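Local coordinates for protein endoglucanase E (Clostridium thermocellum, PDB 2WAO) that probably removes acetyl groups from plant cell-wall polysaccharides through an esterase domain whose active-site region also binds cellulose chains, at residues Arg123-Ile128 and Ile161-Leu166; Gln215-Asn220 and Arg249-Ala254; Ser157-Thr162 and Ala170-Trp175; Pro65-Asn70 and Leu89-Arg94. All blocks are in the same frame, centred on the assembly; numbering follows the deposited sequence. Where two conformers were deposited one is given.

Interaction 1: residues Arg123-Ile128 and Ile161-Leu166; sequences RKIEFI and ITARNL. With FMT (formic acid), chain I.
Arg-123 reaches from the strand to the backbone of Leu-166, and its NH1 donates to Leu-166 O at 2.8 Å, with 160° at the hydrogen. The oxygen lies in the guanidinium plane, at its edge, but the nitrogen comes in from above the carbonyl plane, 37° out of it, and so misses the lone-pair directions. The arginine chain runs extended from CG to NE, which carries Arg-123 CD past Leu-166 O at 3.2 Å. Next to this bond the contact is apolar. Ile-125 CD1 meets Leu-166 CD1 at 3.9 Å, the two side chains crossing at about a right angle, and the same CD1 lies 4.4 Å from Ala-163 CB. On the helix, Arg-164 takes no part in the strand contact. Bent at chi3 (-62°), it grips a formate, probably from the crystallisation liquor, by two nearly straight bonds: NE to O2 and NH2 to O1, each 2.9 Å. Its NH1 bonds to Tyr-155 O, and the ring of Tyr-155 makes a cation-pi contact with the same guanidinium. Arg-123 likewise has a cation-pi partner in Trp-333. Strand 123-129 runs between strands 168-174 and 216-220 of the parallel sheet, and helix 158-165 lies against it, with Thr-162 and Leu-166 also touching helix 313-331.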
loop_
_atom_site.group_PDB
_atom_site.type_symbol
_atom_site.label_atom_id
_atom_site.label_comp_id
_atom_site.label_asym_id
_atom_site.label_seq_id
_atom_site.Cartn_x
_atom_site.Cartn_y
_atom_site.Cartn_z
ATOM N N ARG A 123 -9.780 13.256 -2.711
ATOM C CA ARG A 123 -9.850 11.933 -3.351
ATOM C C ARG A 123 -9.072 10.978 -2.488
ATOM O O ARG A 123 -7.938 11.287 -2.037
ATOM C CB ARG A 123 -9.250 11.974 -4.758
ATOM C CG ARG A 123 -10.033 12.921 -5.690
ATOM C CD ARG A 123 -9.319 13.038 -6.967
ATOM N NE ARG A 123 -10.136 13.716 -7.987
ATOM C CZ ARG A 123 -9.699 13.962 -9.221
ATOM N NH1 ARG A 123 -8.472 13.618 -9.575
ATOM N NH2 ARG A 123 -10.489 14.564 -10.112
ATOM N N LYS A 124 -9.688 9.831 -2.236
ATOM C CA LYS A 124 -9.133 8.857 -1.288
ATOM C C LYS A 124 -9.333 7.446 -1.851
ATOM O O LYS A 124 -10.435 7.084 -2.321
ATOM C CB LYS A 124 -9.834 8.929 0.059
ATOM C CG LYS A 124 -9.620 10.228 0.828
ATOM C CD LYS A 124 -10.562 10.223 2.028
ATOM C CE LYS A 124 -10.237 11.336 3.006
ATOM N NZ LYS A 124 -10.703 12.604 2.401
ATOM N N ILE A 125 -8.288 6.637 -1.733
ATOM C CA ILE A 125 -8.313 5.238 -2.241
ATOM C C ILE A 125 -7.823 4.339 -1.097
ATOM O O ILE A 125 -6.940 4.752 -0.323
ATOM C CB ILE A 125 -7.382 5.075 -3.450
ATOM C CG1 ILE A 125 -7.633 6.169 -4.484
ATOM C CG2 ILE A 125 -7.531 3.671 -4.069
ATOM C CD1 ILE A 125 -6.663 6.133 -5.675
ATOM N N GLU A 126 -8.415 3.158 -0.938
ATOM C CA GLU A 126 -7.821 2.124 -0.078
ATOM C C GLU A 126 -7.467 0.964 -1.007
ATOM O O GLU A 126 -8.302 0.505 -1.806
ATOM C CB GLU A 126 -8.794 1.647 0.984
ATOM C CG GLU A 126 -8.223 0.561 1.915
ATOM C CD GLU A 126 -9.154 0.288 3.074
ATOM O OE1 GLU A 126 -10.280 -0.141 2.823
ATOM O OE2 GLU A 126 -8.751 0.479 4.244
ATOM N N PHE A 127 -6.245 0.455 -0.837
ATOM C CA PHE A 127 -5.788 -0.714 -1.570
ATOM C C PHE A 127 -5.747 -1.855 -0.577
ATOM O O PHE A 127 -5.299 -1.674 0.592
ATOM C CB PHE A 127 -4.367 -0.461 -2.081
ATOM C CG PHE A 127 -4.315 0.509 -3.217
ATOM C CD1 PHE A 127 -4.318 0.022 -4.530
ATOM C CD2 PHE A 127 -4.273 1.891 -2.979
ATOM C CE1 PHE A 127 -4.318 0.910 -5.616
ATOM C CE2 PHE A 127 -4.248 2.794 -4.089
ATOM C CZ PHE A 127 -4.283 2.269 -5.376
ATOM N N ILE A 128 -6.193 -3.027 -1.015
ATOM C CA ILE A 128 -6.128 -4.236 -0.153
ATOM C C ILE A 128 -5.382 -5.294 -0.936
ATOM O O ILE A 128 -5.838 -5.701 -1.983
ATOM C CB ILE A 128 -7.576 -4.738 0.181
ATOM C CG1 ILE A 128 -8.385 -3.633 0.860
ATOM C CG2 ILE A 128 -7.543 -6.025 1.101
ATOM C CD1 ILE A 128 -9.906 -3.981 1.051
ATOM N N ILE A 161 1.713 5.040 -7.296
ATOM C CA ILE A 161 1.870 5.803 -8.524
ATOM C C ILE A 161 0.440 6.216 -9.029
ATOM O O ILE A 161 0.205 7.392 -9.459
ATOM C CB ILE A 161 2.566 4.929 -9.591
ATOM C CG1 ILE A 161 4.035 4.616 -9.211
ATOM C CG2 ILE A 161 2.477 5.648 -10.986
ATOM C CD1 ILE A 161 4.609 3.447 -10.062
ATOM N N THR A 162 -0.504 5.269 -8.940
ATOM C CA THR A 162 -1.935 5.517 -9.332
ATOM C C THR A 162 -2.514 6.660 -8.456
ATOM O O THR A 162 -3.158 7.577 -8.954
ATOM C CB THR A 162 -2.758 4.196 -9.178
ATOM O OG1 THR A 162 -2.299 3.235 -10.152
ATOM C CG2 THR A 162 -4.278 4.431 -9.422
ATOM N N ALA A 163 -2.257 6.608 -7.152
ATOM C CA ALA A 163 -2.739 7.655 -6.268
ATOM C C ALA A 163 -2.142 9.022 -6.644
ATOM O O ALA A 163 -2.888 10.006 -6.694
ATOM C CB ALA A 163 -2.501 7.310 -4.782
ATOM N N ARG A 164 -0.837 9.079 -6.929
ATOM C CA ARG A 164 -0.232 10.361 -7.320
ATOM C C ARG A 164 -0.847 10.776 -8.669
ATOM O O ARG A 164 -1.174 11.964 -8.819
ATOM C CB ARG A 164 1.297 10.277 -7.406
ATOM C CG ARG A 164 1.969 10.209 -6.092
ATOM C CD ARG A 164 3.478 10.398 -6.229
ATOM N NE ARG A 164 4.140 9.373 -7.037
ATOM C CZ ARG A 164 4.602 8.209 -6.560
ATOM N NH1 ARG A 164 4.424 7.862 -5.277
ATOM N NH2 ARG A 164 5.200 7.373 -7.382
ATOM N N ASN A 165 -1.035 9.848 -9.605
ATOM C CA ASN A 165 -1.630 10.170 -10.930
ATOM C C ASN A 165 -2.987 10.854 -10.738
ATOM O O ASN A 165 -3.317 11.800 -11.459
ATOM C CB ASN A 165 -1.881 8.925 -11.825
ATOM C CG ASN A 165 -0.606 8.322 -12.441
ATOM O OD1 ASN A 165 -0.612 7.148 -12.913
ATOM N ND2 ASN A 165 0.470 9.079 -12.433
ATOM N N LEU A 166 -3.763 10.379 -9.753
ATOM C CA LEU A 166 -5.132 10.862 -9.505
ATOM C C LEU A 166 -5.265 11.989 -8.497
ATOM O O LEU A 166 -6.390 12.430 -8.206
ATOM C CB LEU A 166 -6.041 9.702 -9.064
ATOM C CG LEU A 166 -6.182 8.546 -10.067
ATOM C CD1 LEU A 166 -6.748 7.314 -9.372
ATOM C CD2 LEU A 166 -7.010 8.899 -11.280
HETATM C C FMT I . 4.670 8.950 -10.511
HETATM O O1 FMT I . 5.608 8.183 -10.180
HETATM O O2 FMT I . 4.245 9.936 -9.853
#

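Interaction 2: residues Gln215-Asn220 and Arg249-Ala254; sequences QVVVIN and RNYPDA
Val-217 and Tyr-251 cross at about a right angle: one methyl, Val-217 CG2, comes to the CD2 side of the tyrosine ring, 3.7 Å from Tyr-251 CD2 and 3.9 Å from CE2. Its approach is oblique to the ring. With CG1 of Val-217 anti to the backbone N (chi1 177°), CG2 is left beside that nitrogen, and there it also meets Ala-254 CB at 4.1 Å. The ring is packed by its own neighbour too, since Asn-250 CB sits 3.6 Å above one face, toward the rim. At its far end the tyrosine OH bonds to the buried carboxylate of Glu-126 on strand 123-129, which probably holds the ring in place. This is the return leg of a beta-alpha-beta unit of the SGNH-hydrolase sheet: strand 216-220 leads out, helix 233-250 ends at Asn-250, and a type I turn from Tyr-251 to Ala-254 brings the chain back to strand 255-260. The turn is closed by Ala-254 N to Tyr-251 O at 3.2 Å. Where the two strands begin side by side, Ala-254 CA makes a CA-H...O contact of 3.5 Å with Gln-215 O, just before His-255 takes up backbone bonds to Gln-215 and Val-217. The side chain of Gln-215 turns away to the backbone at the start of strand 123-129, OE1 accepting from Lys-124 N and NE2 donating to Glu-122 O.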
loop_
_atom_site.group_PDB
_atom_site.type_symbol
_atom_site.label_atom_id
_atom_site.label_comp_id
_atom_site.label_asym_id
_atom_site.label_seq_id
_atom_site.Cartn_x
_atom_site.Cartn_y
_atom_site.Cartn_z
ATOM N N GLN A 215 -13.422 6.872 -1.848
ATOM C CA GLN A 215 -14.387 6.747 -2.915
ATOM C C GLN A 215 -14.036 5.522 -3.759
ATOM O O GLN A 215 -14.862 5.069 -4.542
ATOM C CB GLN A 215 -14.420 8.009 -3.800
ATOM C CG GLN A 215 -14.754 9.298 -3.028
ATOM C CD GLN A 215 -13.547 10.028 -2.484
ATOM O OE1 GLN A 215 -12.429 9.646 -2.714
ATOM N NE2 GLN A 215 -13.786 11.098 -1.748
ATOM N N VAL A 216 -12.787 5.014 -3.622
ATOM C CA VAL A 216 -12.334 3.900 -4.463
ATOM C C VAL A 216 -11.630 2.900 -3.555
ATOM O O VAL A 216 -10.813 3.301 -2.731
ATOM C CB VAL A 216 -11.274 4.358 -5.502
ATOM C CG1 VAL A 216 -10.788 3.164 -6.345
ATOM C CG2 VAL A 216 -11.879 5.377 -6.450
ATOM N N VAL A 217 -11.913 1.612 -3.765
ATOM C CA VAL A 217 -11.165 0.540 -3.116
ATOM C C VAL A 217 -10.650 -0.345 -4.267
ATOM O O VAL A 217 -11.398 -0.674 -5.161
ATOM C CB VAL A 217 -12.057 -0.267 -2.127
ATOM C CG1 VAL A 217 -11.279 -1.465 -1.472
ATOM C CG2 VAL A 217 -12.603 0.666 -1.037
ATOM N N VAL A 218 -9.386 -0.749 -4.198
ATOM C CA VAL A 218 -8.753 -1.635 -5.165
ATOM C C VAL A 218 -8.319 -2.890 -4.409
ATOM O O VAL A 218 -7.579 -2.809 -3.411
ATOM C CB VAL A 218 -7.533 -0.921 -5.850
ATOM C CG1 VAL A 218 -6.823 -1.856 -6.848
ATOM C CG2 VAL A 218 -7.987 0.368 -6.585
ATOM N N ILE A 219 -8.733 -4.042 -4.921
ATOM C CA ILE A 219 -8.392 -5.297 -4.264
ATOM C C ILE A 219 -7.497 -6.061 -5.228
ATOM O O ILE A 219 -7.864 -6.269 -6.375
ATOM C CB ILE A 219 -9.678 -6.103 -3.922
ATOM C CG1 ILE A 219 -10.632 -5.278 -3.023
ATOM C CG2 ILE A 219 -9.278 -7.444 -3.247
ATOM C CD1 ILE A 219 -12.031 -5.932 -2.767
ATOM N N ASN A 220 -6.342 -6.508 -4.766
ATOM C CA ASN A 220 -5.499 -7.354 -5.628
ATOM C C ASN A 220 -5.048 -8.530 -4.814
ATOM O O ASN A 220 -4.060 -8.456 -4.123
ATOM C CB ASN A 220 -4.312 -6.586 -6.266
ATOM C CG ASN A 220 -3.583 -7.436 -7.333
ATOM O OD1 ASN A 220 -3.558 -8.687 -7.249
ATOM N ND2 ASN A 220 -2.997 -6.770 -8.344
ATOM N N ARG A 249 -19.818 -2.709 3.464
ATOM C CA ARG A 249 -20.447 -2.353 4.749
ATOM C C ARG A 249 -19.709 -1.158 5.372
ATOM O O ARG A 249 -20.350 -0.253 5.918
ATOM C CB ARG A 249 -20.492 -3.543 5.695
ATOM C CG ARG A 249 -21.536 -3.435 6.797
ATOM C CD ARG A 249 -21.596 -4.701 7.656
ATOM N NE ARG A 249 -21.519 -5.895 6.836
ATOM C CZ ARG A 249 -20.453 -6.687 6.725
ATOM N NH1 ARG A 249 -19.356 -6.462 7.467
ATOM N NH2 ARG A 249 -20.521 -7.725 5.899
ATOM N N ASN A 250 -18.377 -1.118 5.243
ATOM C CA ASN A 250 -17.593 0.060 5.716
ATOM C C ASN A 250 -17.833 1.312 4.867
ATOM O O ASN A 250 -17.889 2.438 5.395
ATOM C CB ASN A 250 -16.091 -0.255 5.670
ATOM C CG ASN A 250 -15.641 -1.291 6.707
ATOM O OD1 ASN A 250 -16.163 -1.349 7.804
ATOM N ND2 ASN A 250 -14.590 -2.059 6.367
ATOM N N TYR A 251 -17.942 1.118 3.541
ATOM C CA TYR A 251 -18.010 2.234 2.631
ATOM C C TYR A 251 -19.155 2.007 1.632
ATOM O O TYR A 251 -18.943 1.510 0.518
ATOM C CB TYR A 251 -16.692 2.385 1.837
ATOM C CG TYR A 251 -15.426 2.131 2.606
ATOM C CD1 TYR A 251 -15.171 2.753 3.849
ATOM C CD2 TYR A 251 -14.461 1.293 2.085
ATOM C CE1 TYR A 251 -13.953 2.474 4.557
ATOM C CE2 TYR A 251 -13.273 1.029 2.773
ATOM C CZ TYR A 251 -13.022 1.630 3.977
ATOM O OH TYR A 251 -11.825 1.319 4.609
ATOM N N PRO A 252 -20.381 2.336 2.026
ATOM C CA PRO A 252 -21.592 2.119 1.182
ATOM C C PRO A 252 -21.490 2.689 -0.239
ATOM O O PRO A 252 -22.091 2.135 -1.154
ATOM C CB PRO A 252 -22.686 2.932 1.912
ATOM C CG PRO A 252 -22.212 3.057 3.318
ATOM C CD PRO A 252 -20.697 2.978 3.314
ATOM N N ASP A 253 -20.708 3.752 -0.402
ATOM C CA ASP A 253 -20.668 4.539 -1.630
ATOM C C ASP A 253 -19.390 4.299 -2.482
ATOM O O ASP A 253 -19.249 4.887 -3.555
ATOM C CB ASP A 253 -20.848 6.060 -1.321
ATOM C CG ASP A 253 -22.084 6.352 -0.407
ATOM O OD1 ASP A 253 -23.148 5.729 -0.606
ATOM O OD2 ASP A 253 -21.987 7.168 0.554
ATOM N N ALA A 254 -18.459 3.445 -2.013
ATOM C CA ALA A 254 -17.194 3.252 -2.721
ATOM C C ALA A 254 -17.350 2.468 -4.011
ATOM O O ALA A 254 -18.190 1.548 -4.094
ATOM C CB ALA A 254 -16.174 2.546 -1.819
#

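Interaction 3: residues Ser157-Thr162 and Ala170-Trp175; sequences SYAAIT and ANMIAW
Met-172 sends its side chain from the strand to the first turn of the helix, where, in the conformer given, its methyl CE lies 4.0 Å from Ala-159 CB. In that conformer the chain is bent at chi3 (71°), which swings CE round toward the helix start. Ser-157 lies beside the same methyl, but both residues were deposited in two conformers, and the OG to CE approach is too short to rest anything on. Ser-157 is the N-cap: in the conformer given its OG accepts from Ala-160 N, Ser-157 OG to Ala-160 N being 2.9 Å, and also bonds to Ser-154 O. From the next residue, Tyr-158, the carbonyl O takes two donors a turn along, both from Thr-162, the backbone N at 2.9 Å and OG1 at 2.7 Å, arriving from opposite faces of the carbonyl plane. By contrast, the end near Ala-160 and Ala-170 is slack: neither side chain comes into contact range of the other segment, and the partly exposed Ala-170 packs on Phe-127 of the neighbouring strand and on Ala-163. Helix 158-165 and strand 168-174 are the second half of a beta-alpha-beta crossover that starts from strand 123-129, in the three-layered SGNH-hydrolase fold.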
loop_
_atom_site.group_PDB
_atom_site.type_symbol
_atom_site.label_atom_id
_atom_site.label_comp_id
_atom_site.label_asym_id
_atom_site.label_seq_id
_atom_site.Cartn_x
_atom_site.Cartn_y
_atom_site.Cartn_z
ATOM N N SER A 157 5.177 1.535 -5.940
ATOM C CA SER A 157 4.152 0.513 -6.190
ATOM C C SER A 157 3.137 1.071 -7.181
ATOM O O SER A 157 2.951 2.304 -7.295
ATOM C CB SER A 157 3.429 0.131 -4.904
ATOM O OG SER A 157 2.554 1.166 -4.500
ATOM N N TYR A 158 2.480 0.172 -7.911
ATOM C CA TYR A 158 1.407 0.628 -8.834
ATOM C C TYR A 158 0.380 1.436 -8.049
ATOM O O TYR A 158 -0.241 2.363 -8.611
ATOM C CB TYR A 158 0.719 -0.542 -9.532
ATOM C CG TYR A 158 -0.167 -1.344 -8.622
ATOM C CD1 TYR A 158 -1.557 -1.120 -8.596
ATOM C CD2 TYR A 158 0.378 -2.309 -7.745
ATOM C CE1 TYR A 158 -2.375 -1.817 -7.741
ATOM C CE2 TYR A 158 -0.447 -3.031 -6.867
ATOM C CZ TYR A 158 -1.812 -2.778 -6.887
ATOM O OH TYR A 158 -2.666 -3.422 -6.044
ATOM N N ALA A 159 0.145 1.061 -6.788
ATOM C CA ALA A 159 -0.837 1.728 -5.958
ATOM C C ALA A 159 -0.448 3.194 -5.665
ATOM O O ALA A 159 -1.266 4.130 -5.821
ATOM C CB ALA A 159 -1.022 0.955 -4.671
ATOM N N ALA A 160 0.818 3.418 -5.270
ATOM C CA ALA A 160 1.255 4.783 -4.947
ATOM C C ALA A 160 1.304 5.652 -6.195
ATOM O O ALA A 160 0.956 6.851 -6.176
ATOM C CB ALA A 160 2.626 4.765 -4.301
ATOM N N ILE A 161 1.713 5.040 -7.296
ATOM C CA ILE A 161 1.870 5.803 -8.524
ATOM C C ILE A 161 0.440 6.216 -9.029
ATOM O O ILE A 161 0.205 7.392 -9.459
ATOM C CB ILE A 161 2.566 4.929 -9.591
ATOM C CG1 ILE A 161 4.035 4.616 -9.211
ATOM C CG2 ILE A 161 2.477 5.648 -10.986
ATOM C CD1 ILE A 161 4.609 3.447 -10.062
ATOM N N THR A 162 -0.504 5.269 -8.940
ATOM C CA THR A 162 -1.935 5.517 -9.332
ATOM C C THR A 162 -2.514 6.660 -8.456
ATOM O O THR A 162 -3.158 7.577 -8.954
ATOM C CB THR A 162 -2.758 4.196 -9.178
ATOM O OG1 THR A 162 -2.299 3.235 -10.152
ATOM C CG2 THR A 162 -4.278 4.431 -9.422
ATOM N N ALA A 170 -3.760 7.521 -0.417
ATOM C CA ALA A 170 -3.975 6.070 -0.484
ATOM C C ALA A 170 -3.572 5.437 0.835
ATOM O O ALA A 170 -2.561 5.835 1.432
ATOM C CB ALA A 170 -3.217 5.456 -1.647
ATOM N N ASN A 171 -4.417 4.528 1.328
ATOM C CA ASN A 171 -4.037 3.629 2.410
ATOM C C ASN A 171 -3.753 2.231 1.785
ATOM O O ASN A 171 -4.572 1.705 1.021
ATOM C CB ASN A 171 -5.074 3.589 3.527
ATOM C CG ASN A 171 -5.161 4.912 4.322
ATOM O OD1 ASN A 171 -4.374 5.873 4.104
ATOM N ND2 ASN A 171 -6.113 4.967 5.239
ATOM N N MET A 172 -2.582 1.662 2.093
ATOM C CA MET A 172 -2.151 0.401 1.479
ATOM C C MET A 172 -2.198 -0.751 2.481
ATOM O O MET A 172 -1.232 -1.007 3.223
ATOM C CB MET A 172 -0.761 0.528 0.818
ATOM C CG MET A 172 -0.674 1.581 -0.293
ATOM S SD MET A 172 1.018 2.004 -0.814
ATOM C CE MET A 172 1.582 0.526 -1.697
ATOM N N ILE A 173 -3.324 -1.453 2.472
ATOM C CA ILE A 173 -3.578 -2.497 3.453
ATOM C C ILE A 173 -3.134 -3.816 2.835
ATOM O O ILE A 173 -3.930 -4.546 2.229
ATOM C CB ILE A 173 -5.051 -2.478 3.958
ATOM C CG1 ILE A 173 -5.438 -1.047 4.412
ATOM C CG2 ILE A 173 -5.190 -3.491 5.083
ATOM C CD1 ILE A 173 -4.415 -0.396 5.409
ATOM N N ALA A 174 -1.833 -4.099 2.976
ATOM C CA ALA A 174 -1.229 -5.183 2.180
ATOM C C ALA A 174 -0.201 -5.911 3.028
ATOM O O ALA A 174 0.474 -5.316 3.857
ATOM C CB ALA A 174 -0.616 -4.620 0.937
ATOM N N TRP A 175 -0.076 -7.197 2.780
ATOM C CA TRP A 175 0.802 -8.062 3.600
ATOM C C TRP A 175 1.370 -9.108 2.668
ATOM O O TRP A 175 0.605 -9.842 2.018
ATOM C CB TRP A 175 -0.053 -8.732 4.686
ATOM C CG TRP A 175 0.772 -9.411 5.751
ATOM C CD1 TRP A 175 1.390 -10.627 5.650
ATOM C CD2 TRP A 175 1.012 -8.929 7.079
ATOM N NE1 TRP A 175 2.026 -10.930 6.855
ATOM C CE2 TRP A 175 1.796 -9.906 7.744
ATOM C CE3 TRP A 175 0.649 -7.739 7.776
ATOM C CZ2 TRP A 175 2.253 -9.737 9.081
ATOM C CZ3 TRP A 175 1.091 -7.575 9.105
ATOM C CH2 TRP A 175 1.871 -8.583 9.749
#

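Interaction 4: residues Pro65-Asn70 and Leu89-Arg94; sequences PPFSVN and LVLWKR
NH2 of Arg-94, whose guanidinium carries Pro-66 on one face, is gripped by two partners: the carboxylate of Glu-139, in a salt bridge, and the carbonyl of Lys-150. Held there, the flat group takes the proline ring over it, with Pro-66 CB 3.5 Å above the plane of the Arg-94 guanidinium and toward the rim. Pro-66 CG is 3.6 Å from Arg-94 NH1. A bend at chi3 (51°) turns the arginine toward the proline. A second, apolar contact lies beside it. The CB of Phe-67 points away from the other segment, but chi1 of 63° brings the ring back, and it meets Leu-91 edge-on, Phe-67 CZ to Leu-91 CD1 at 4.0 Å. Leu-78 of strand 73-79 touches both. Strand 52-59 pairs antiparallel with both 62-70 and 85-93, so the two segments reach each other across it by side chains, inside the beta-sandwich-like N-terminal module, with Trp-54 of that middle strand also against Arg-94.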
loop_
_atom_site.group_PDB
_atom_site.type_symbol
_atom_site.label_atom_id
_atom_site.label_comp_id
_atom_site.label_asym_id
_atom_site.label_seq_id
_atom_site.Cartn_x
_atom_site.Cartn_y
_atom_site.Cartn_z
ATOM N N PRO A 65 17.876 10.063 -1.059
ATOM C CA PRO A 65 18.283 8.659 -0.869
ATOM C C PRO A 65 17.597 8.052 0.365
ATOM O O PRO A 65 17.478 8.738 1.433
ATOM C CB PRO A 65 19.815 8.781 -0.694
ATOM C CG PRO A 65 20.145 10.013 -1.473
ATOM C CD PRO A 65 19.046 10.959 -1.105
ATOM N N PRO A 66 17.051 6.832 0.242
ATOM C CA PRO A 66 16.344 6.222 1.381
ATOM C C PRO A 66 17.260 5.798 2.499
ATOM O O PRO A 66 18.494 5.779 2.319
ATOM C CB PRO A 66 15.682 4.981 0.786
ATOM C CG PRO A 66 16.454 4.687 -0.401
ATOM C CD PRO A 66 16.892 6.011 -0.970
ATOM N N PHE A 67 16.678 5.537 3.662
ATOM C CA PHE A 67 17.471 5.175 4.854
ATOM C C PHE A 67 16.689 4.211 5.701
ATOM O O PHE A 67 15.460 4.145 5.599
ATOM C CB PHE A 67 17.845 6.418 5.669
ATOM C CG PHE A 67 16.654 7.149 6.229
ATOM C CD1 PHE A 67 16.187 6.846 7.497
ATOM C CD2 PHE A 67 15.966 8.131 5.457
ATOM C CE1 PHE A 67 15.062 7.531 8.034
ATOM C CE2 PHE A 67 14.856 8.802 5.990
ATOM C CZ PHE A 67 14.396 8.497 7.252
ATOM N N SER A 68 17.376 3.439 6.525
ATOM C CA SER A 68 16.687 2.507 7.371
ATOM C C SER A 68 16.785 2.922 8.810
ATOM O O SER A 68 17.757 3.585 9.202
ATOM C CB SER A 68 17.284 1.093 7.278
ATOM O OG SER A 68 18.675 1.133 7.544
ATOM N N VAL A 69 15.804 2.486 9.591
ATOM C CA VAL A 69 15.887 2.524 11.029
ATOM C C VAL A 69 15.564 1.109 11.488
ATOM O O VAL A 69 14.448 0.615 11.283
ATOM C CB VAL A 69 14.952 3.578 11.666
ATOM C CG1 VAL A 69 15.086 3.537 13.222
ATOM C CG2 VAL A 69 15.262 4.986 11.160
ATOM N N ASN A 70 16.559 0.445 12.080
ATOM C CA ASN A 70 16.461 -1.005 12.314
ATOM C C ASN A 70 16.428 -1.398 13.806
ATOM O O ASN A 70 17.464 -1.347 14.504
ATOM C CB ASN A 70 17.561 -1.764 11.518
ATOM C CG ASN A 70 17.375 -3.299 11.561
ATOM O OD1 ASN A 70 16.453 -3.798 12.195
ATOM N ND2 ASN A 70 18.269 -4.041 10.889
ATOM N N LEU A 89 7.551 18.639 2.771
ATOM C CA LEU A 89 8.189 17.369 3.124
ATOM C C LEU A 89 7.171 16.245 3.195
ATOM O O LEU A 89 6.127 16.400 3.815
ATOM C CB LEU A 89 8.871 17.477 4.471
ATOM C CG LEU A 89 9.368 16.227 5.188
ATOM C CD1 LEU A 89 10.503 15.573 4.357
ATOM C CD2 LEU A 89 9.851 16.581 6.637
ATOM N N VAL A 90 7.484 15.123 2.547
ATOM C CA VAL A 90 6.727 13.893 2.783
ATOM C C VAL A 90 7.741 12.873 3.331
ATOM O O VAL A 90 8.838 12.721 2.753
ATOM C CB VAL A 90 6.098 13.353 1.492
ATOM C CG1 VAL A 90 5.518 11.961 1.732
ATOM C CG2 VAL A 90 5.060 14.319 0.941
ATOM N N LEU A 91 7.414 12.237 4.457
ATOM C CA LEU A 91 8.264 11.145 4.992
ATOM C C LEU A 91 7.510 9.815 4.804
ATOM O O LEU A 91 6.444 9.616 5.397
ATOM C CB LEU A 91 8.621 11.418 6.468
ATOM C CG LEU A 91 9.435 10.353 7.187
ATOM C CD1 LEU A 91 10.778 10.079 6.462
ATOM C CD2 LEU A 91 9.681 10.733 8.672
ATOM N N TRP A 92 8.059 8.904 3.995
ATOM C CA TRP A 92 7.307 7.745 3.488
ATOM C C TRP A 92 7.872 6.431 4.031
ATOM O O TRP A 92 9.101 6.191 3.976
ATOM C CB TRP A 92 7.378 7.751 1.955
ATOM C CG TRP A 92 6.593 6.667 1.237
ATOM C CD1 TRP A 92 6.949 5.341 1.067
ATOM C CD2 TRP A 92 5.304 6.819 0.630
ATOM N NE1 TRP A 92 5.951 4.678 0.398
ATOM C CE2 TRP A 92 4.945 5.565 0.094
ATOM C CE3 TRP A 92 4.426 7.913 0.461
ATOM C CZ2 TRP A 92 3.740 5.361 -0.609
ATOM C CZ3 TRP A 92 3.208 7.694 -0.229
ATOM C CH2 TRP A 92 2.909 6.432 -0.785
ATOM N N LYS A 93 6.997 5.595 4.586
ATOM C CA LYS A 93 7.404 4.295 5.077
ATOM C C LYS A 93 7.427 3.341 3.858
ATOM O O LYS A 93 6.372 2.959 3.288
ATOM C CB LYS A 93 6.445 3.768 6.150
ATOM C CG LYS A 93 6.921 2.426 6.749
ATOM C CD LYS A 93 5.871 1.891 7.781
ATOM C CE LYS A 93 6.452 0.766 8.652
ATOM N NZ LYS A 93 6.205 -0.647 8.118
ATOM N N ARG A 94 8.619 2.988 3.424
ATOM C CA ARG A 94 8.737 2.127 2.216
ATOM C C ARG A 94 8.275 0.697 2.420
ATOM O O ARG A 94 7.654 0.096 1.518
ATOM C CB ARG A 94 10.187 2.100 1.761
ATOM C CG ARG A 94 10.637 3.450 1.290
ATOM C CD ARG A 94 12.196 3.514 1.214
ATOM N NE ARG A 94 12.868 2.408 0.459
ATOM C CZ ARG A 94 13.352 2.489 -0.791
ATOM N NH1 ARG A 94 13.181 3.578 -1.558
ATOM N NH2 ARG A 94 13.993 1.455 -1.316
#

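Overall arrangement
Interactions 1, 2 and 3 all belong to the parallel sheet and are buried. Interactions 1 and 3 share helix 158-165, set against the adjacent strands 123-129 and 168-174, while interaction 2 works from the next strand, 216-220. Phe-127 links interactions 1 and 3, its ring packing on Ala-159 and its backbone bonding to strand 168-174. Chemistry varies with place: each of the three has apolar side-chain packing, but interaction 1 adds a side-chain to backbone bond at a partly exposed end. Interaction 4, in the antiparallel N-terminal module, is partly buried and joins an aromatic-leucine contact to a proline on a salt-bridged arginine. It touches interaction 3 through Trp-92 and Ala-160, where the modules meet.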